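PDB 4HGZ: CcbJ from Streptomyces caelestis, which probably transfers a methyl group from S-adenosyl-L-methionine to a nitrogen atom of its substrate. Local coordinates for residues Ala136-Phe141 against Tyr226-Ala231. Numbering follows the deposited sequence.
Sequences AFNTLF and YRLRYA
Phe141 meets the strand end around Arg229 and Tyr230. The contact joins two parts of a class I, Rossmann-like methyltransferase. Loop 136-141 follows strand 130-135 of the central mixed sheet. Segment 226-231 closes strand 221-229, an outermost strand, within this chain, of the separate four-stranded antiparallel sheet, and leads toward helix 233-242.

One backbone hydrogen bond links the segments. Arg229 N donates to Phe141 O at 2.8 Å, with an N-H...O angle of 152°. Leu228 CA adds a CA-H...O contact to the same oxygen at 3.1 Å.

The apolar packing centres on the buried Phe141 ring. Its CG is anti to the carbonyl carbon (chi1 -69°), which brings one face of the ring against the backbone of Tyr230 and Ala231. A CH-pi contact places Tyr230 CA 3.6 Å from the ring centroid, 13° off the ring normal. The phenol of Tyr230 turns from the ring, and its OH is hydrogen-bonded to His201 NE2. Ala231 CB touches CE1 and CZ at the far end of the ring. Leu228 CD2 touches Asn138 CB at 4.0 Å and lies a looser 4.3 Å from Phe141 CB.

Polar groups at the contact have further partners. Arg229 forms a salt bridge with Glu235, and Arg229 O accepts from Gln149 NE2. Asn138 crosses Leu228 at about a right angle, while its OD1 accepts from Leu171 N.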
# COMPACT_ATOMS: atom_id res chain seq x y z
N ALA C 136 5.89 12.58 29.68
CA ALA C 136 5.09 12.93 28.52
C ALA C 136 5.81 12.69 27.20
O ALA C 136 7.01 12.42 27.16
CB ALA C 136 4.64 14.37 28.62
N PHE C 137 5.06 12.77 26.11
CA PHE C 137 5.59 12.63 24.76
C PHE C 137 6.85 11.77 24.63
O PHE C 137 7.94 12.29 24.40
CB PHE C 137 5.82 14.01 24.13
CG PHE C 137 5.83 13.98 22.62
CD1 PHE C 137 4.90 13.21 21.92
CD2 PHE C 137 6.75 14.74 21.90
CE1 PHE C 137 4.89 13.18 20.52
CE2 PHE C 137 6.75 14.72 20.50
CZ PHE C 137 5.81 13.94 19.81
N ASN C 138 6.68 10.46 24.78
CA ASN C 138 7.74 9.49 24.49
C ASN C 138 9.00 9.59 25.33
O ASN C 138 10.02 9.01 24.97
CB ASN C 138 8.13 9.53 23.01
CG ASN C 138 6.99 9.10 22.11
OD1 ASN C 138 6.21 8.22 22.46
ND2 ASN C 138 6.89 9.73 20.95
N THR C 139 8.94 10.28 26.46
CA THR C 139 10.14 10.41 27.27
C THR C 139 10.65 9.03 27.72
O THR C 139 11.83 8.72 27.62
CB THR C 139 9.93 11.33 28.47
OG1 THR C 139 9.94 12.69 28.02
CG2 THR C 139 11.07 11.17 29.48
N LEU C 140 9.74 8.19 28.19
CA LEU C 140 10.14 6.87 28.62
C LEU C 140 10.85 6.14 27.50
O LEU C 140 11.77 5.37 27.77
CB LEU C 140 8.92 6.06 29.05
CG LEU C 140 9.22 4.61 29.44
CD1 LEU C 140 10.07 4.58 30.68
CD2 LEU C 140 7.91 3.85 29.65
N PHE C 141 10.42 6.35 26.26
CA PHE C 141 10.99 5.60 25.13
C PHE C 141 12.31 6.18 24.66
O PHE C 141 12.85 5.76 23.63
CB PHE C 141 10.00 5.51 23.97
CG PHE C 141 8.79 4.64 24.25
CD1 PHE C 141 8.77 3.78 25.34
CD2 PHE C 141 7.70 4.66 23.40
CE1 PHE C 141 7.65 2.97 25.58
CE2 PHE C 141 6.57 3.85 23.64
CZ PHE C 141 6.55 3.01 24.73
N TYR C 226 17.13 12.05 16.69
CA TYR C 226 16.57 11.43 17.88
C TYR C 226 16.44 9.90 17.75
O TYR C 226 16.59 9.35 16.66
CB TYR C 226 15.26 12.13 18.31
CG TYR C 226 14.07 11.86 17.42
CD1 TYR C 226 13.23 10.79 17.69
CD2 TYR C 226 13.78 12.67 16.33
CE1 TYR C 226 12.14 10.53 16.89
CE2 TYR C 226 12.68 12.41 15.52
CZ TYR C 226 11.87 11.34 15.81
OH TYR C 226 10.77 11.06 15.03
N ARG C 227 16.21 9.22 18.86
CA ARG C 227 16.14 7.78 18.87
C ARG C 227 15.14 7.36 19.92
O ARG C 227 15.15 7.90 21.02
CB ARG C 227 17.49 7.16 19.23
CG ARG C 227 18.61 7.41 18.24
CD ARG C 227 19.88 6.66 18.63
NE ARG C 227 20.92 6.79 17.61
CZ ARG C 227 21.21 5.86 16.70
NH1 ARG C 227 20.54 4.71 16.67
NH2 ARG C 227 22.17 6.08 15.81
N LEU C 228 14.27 6.41 19.59
CA LEU C 228 13.34 5.85 20.55
C LEU C 228 13.49 4.33 20.57
O LEU C 228 13.85 3.72 19.57
CB LEU C 228 11.89 6.19 20.16
CG LEU C 228 11.55 7.66 19.96
CD1 LEU C 228 10.19 7.79 19.32
CD2 LEU C 228 11.60 8.43 21.27
N ARG C 229 13.20 3.72 21.71
CA ARG C 229 12.85 2.32 21.71
C ARG C 229 11.45 2.25 22.25
O ARG C 229 11.22 2.61 23.40
CB ARG C 229 13.76 1.42 22.57
CG ARG C 229 13.52 -0.04 22.18
CD ARG C 229 13.57 -1.05 23.31
NE ARG C 229 12.40 -1.06 24.18
CZ ARG C 229 11.65 -2.14 24.42
NH1 ARG C 229 11.91 -3.29 23.82
NH2 ARG C 229 10.63 -2.06 25.26
N TYR C 230 10.50 1.79 21.43
CA TYR C 230 9.11 1.77 21.88
C TYR C 230 8.74 0.42 22.46
O TYR C 230 9.45 -0.57 22.27
CB TYR C 230 8.15 2.16 20.76
CG TYR C 230 8.27 1.30 19.52
CD1 TYR C 230 7.64 0.06 19.45
CD2 TYR C 230 9.00 1.72 18.43
CE1 TYR C 230 7.75 -0.73 18.32
CE2 TYR C 230 9.12 0.93 17.29
CZ TYR C 230 8.49 -0.29 17.25
OH TYR C 230 8.59 -1.06 16.13
N ALA C 231 7.63 0.38 23.19
CA ALA C 231 7.10 -0.88 23.67
C ALA C 231 5.66 -1.02 23.22
O ALA C 231 4.95 -0.02 23.06
CB ALA C 231 7.18 -0.94 25.16